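Local coordinates for protein GP37 (Pseudomonas phage phikz, PDB 5FT0) that inhibits the host RNA degradosome, acting as a phage-encoded ribonuclease inhibitor directed at RNase E, at the interface of chains A and B. Sequence-based numbering; all coordinates share one arbitrary frame. Chains: chain A/B, GP37.

The interface of chains A and B. Residues chain A 125-126, 205-206, 232; chain B 249, 252-253.
B:His252 reaches into chain A between A:Asp205, A:Arg206 and A:Tyr232, and it buries 93 Å² there, more than any other residue of the patch. Its imidazole NE2 donates to the carboxylate OD2 of A:Asp205; the bond is nearly straight, 168° at the hydrogen, but its modelled length is too short to be trusted. The carboxylate oxygen lies in the imidazole plane, whereas the N-H meets the carboxylate from above, 43° out of its plane. A:Arg206 NH1 holds the other oxygen, A:Asp205 OD1, at 2.9 Å in a salt bridge on the syn lone pair, which should fix the carboxylate's rotation. The same arginine lays its CD methylene over the imidazole face, 3.9 Å from the ring centroid. CG of B:His252 is anti to the carbonyl carbon (chi1 -55°), which aims the imidazole at A:Asp205. Its CB passes A:Tyr232 CE1 at 3.9 Å.

Packing is tight where the methyl CD2 of B:Leu249 presses on A:Tyr232, 3.6 Å from ring atom CG. The phenol hydroxyl bonds in plane to the carbonyl oxygen of A:Pro126, tying the ring to strand 122-126. Contact is looser towards A:Leu125, whose CD2 stays 4.1 Å from B:Leu249 CD2, and B:Ile253 loses merely 6 Å².

Chain A supplies strands 122-126, 206-217 and 222-232 plus the loop residue A:Asp205; chain B supplies the short 3-10 helix 248-252, close to the end of its modelled chain, and B:Ile253 just after it. The two-fold repeats the contact with chains exchanged, consistent with a dimer.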
ATOM      1  N   LEU A 125       7.160   5.280  -8.686  1.00 33.84           N
ATOM      2  CA  LEU A 125       8.258   4.687  -9.434  1.00 35.35           C
ATOM      3  C   LEU A 125       9.561   5.212  -8.848  1.00 34.59           C
ATOM      4  O   LEU A 125       9.880   6.396  -9.040  1.00 34.30           O
ATOM      5  CB  LEU A 125       8.158   5.034 -10.913  1.00 32.79           C
ATOM      6  CG  LEU A 125       9.240   4.400 -11.789  1.00 30.11           C
ATOM      7  CD1 LEU A 125       9.110   2.885 -11.773  1.00 35.99           C
ATOM      8  CD2 LEU A 125       9.167   4.934 -13.208  1.00 33.68           C
ATOM      9  N   PRO A 126      10.340   4.394  -8.142  1.00 35.76           N
ATOM     10  CA  PRO A 126      11.498   4.927  -7.413  1.00 35.31           C
ATOM     11  C   PRO A 126      12.630   5.333  -8.345  1.00 39.36           C
ATOM     12  O   PRO A 126      12.907   4.670  -9.347  1.00 38.48           O
ATOM     13  CB  PRO A 126      11.920   3.761  -6.505  1.00 36.43           C
ATOM     14  CG  PRO A 126      10.783   2.773  -6.558  1.00 36.64           C
ATOM     15  CD  PRO A 126      10.153   2.956  -7.903  1.00 30.47           C
ATOM     16  N   ASP A 205      16.579  -4.570 -17.572  1.00 40.66           N
ATOM     17  CA  ASP A 205      15.631  -3.475 -17.721  1.00 38.95           C
ATOM     18  C   ASP A 205      16.020  -2.211 -16.962  1.00 38.22           C
ATOM     19  O   ASP A 205      15.283  -1.220 -17.035  1.00 40.89           O
ATOM     20  CB  ASP A 205      14.231  -3.932 -17.282  1.00 40.12           C
ATOM     21  CG  ASP A 205      14.166  -4.316 -15.812  1.00 43.87           C
ATOM     22  OD1 ASP A 205      15.231  -4.486 -15.183  1.00 43.37           O
ATOM     23  OD2 ASP A 205      13.044  -4.458 -15.284  1.00 47.24           O
ATOM     24  N   ARG A 206      17.147  -2.200 -16.254  1.00 36.72           N
ATOM     25  CA  ARG A 206      17.487  -1.035 -15.443  1.00 34.14           C
ATOM     26  C   ARG A 206      18.943  -1.113 -15.008  1.00 34.01           C
ATOM     27  O   ARG A 206      19.576  -2.171 -15.070  1.00 35.27           O
ATOM     28  CB  ARG A 206      16.585  -0.932 -14.208  1.00 29.17           C
ATOM     29  CG  ARG A 206      16.856  -2.020 -13.184  1.00 37.65           C
ATOM     30  CD  ARG A 206      15.711  -2.183 -12.199  1.00 35.63           C
ATOM     31  NE  ARG A 206      16.073  -3.094 -11.121  1.00 37.82           N
ATOM     32  CZ  ARG A 206      16.005  -4.419 -11.203  1.00 38.13           C
ATOM     33  NH1 ARG A 206      15.580  -4.997 -12.317  1.00 32.22           N
ATOM     34  NH2 ARG A 206      16.359  -5.167 -10.167  1.00 36.27           N
ATOM     35  N   TYR A 232      16.217   3.538 -15.534  1.00 32.98           N
ATOM     36  CA  TYR A 232      15.432   2.527 -16.217  1.00 39.04           C
ATOM     37  C   TYR A 232      15.852   2.450 -17.686  1.00 44.63           C
ATOM     38  O   TYR A 232      16.727   3.188 -18.145  1.00 45.60           O
ATOM     39  CB  TYR A 232      13.946   2.822 -16.026  1.00 35.79           C
ATOM     40  CG  TYR A 232      13.543   2.752 -14.567  1.00 37.21           C
ATOM     41  CD1 TYR A 232      13.316   1.528 -13.949  1.00 31.42           C
ATOM     42  CD2 TYR A 232      13.423   3.905 -13.801  1.00 36.32           C
ATOM     43  CE1 TYR A 232      12.963   1.453 -12.616  1.00 34.86           C
ATOM     44  CE2 TYR A 232      13.069   3.841 -12.463  1.00 27.83           C
ATOM     45  CZ  TYR A 232      12.842   2.613 -11.877  1.00 34.73           C
ATOM     46  OH  TYR A 232      12.491   2.540 -10.550  1.00 35.32           O
TER
ATOM     47  N   LEU B 249       8.573  -1.122 -16.638  1.00 31.13           N
ATOM     48  CA  LEU B 249       8.445  -0.219 -15.501  1.00 39.32           C
ATOM     49  C   LEU B 249       7.391  -0.668 -14.514  1.00 36.21           C
ATOM     50  O   LEU B 249       7.504  -0.386 -13.316  1.00 36.13           O
ATOM     51  CB  LEU B 249       8.056   1.148 -15.983  1.00 34.80           C
ATOM     52  CG  LEU B 249       9.119   1.792 -16.808  1.00 48.33           C
ATOM     53  CD1 LEU B 249       8.349   2.946 -17.186  1.00 51.01           C
ATOM     54  CD2 LEU B 249      10.288   2.148 -15.934  1.00 45.17           C
ATOM     55  N   HIS B 252       8.355  -2.412 -11.377  1.00 41.77           N
ATOM     56  CA  HIS B 252       9.149  -1.683 -10.401  1.00 35.48           C
ATOM     57  C   HIS B 252       8.347  -0.610  -9.682  1.00 35.46           C
ATOM     58  O   HIS B 252       8.917   0.132  -8.872  1.00 42.26           O
ATOM     59  CB  HIS B 252      10.377  -1.057 -11.076  1.00 35.30           C
ATOM     60  CG  HIS B 252      11.219  -2.046 -11.818  1.00 34.85           C
ATOM     61  ND1 HIS B 252      11.956  -3.020 -11.182  1.00 39.66           N
ATOM     62  CD2 HIS B 252      11.427  -2.223 -13.144  1.00 39.42           C
ATOM     63  CE1 HIS B 252      12.588  -3.751 -12.084  1.00 41.19           C
ATOM     64  NE2 HIS B 252      12.284  -3.287 -13.282  1.00 45.10           N
ATOM     65  N   ILE B 253       7.045  -0.500  -9.959  1.00 43.29           N
ATOM     66  CA  ILE B 253       6.190   0.404  -9.201  1.00 43.19           C
ATOM     67  C   ILE B 253       6.172  -0.036  -7.747  1.00 43.36           C
ATOM     68  O   ILE B 253       5.920  -1.207  -7.436  1.00 45.01           O
ATOM     69  CB  ILE B 253       4.775   0.430  -9.802  1.00 44.49           C
ATOM     70  CG1 ILE B 253       4.810   0.998 -11.223  1.00 41.06           C
ATOM     71  CG2 ILE B 253       3.833   1.240  -8.921  1.00 46.80           C
ATOM     72  CD1 ILE B 253       3.468   0.976 -11.923  1.00 40.35           C
TER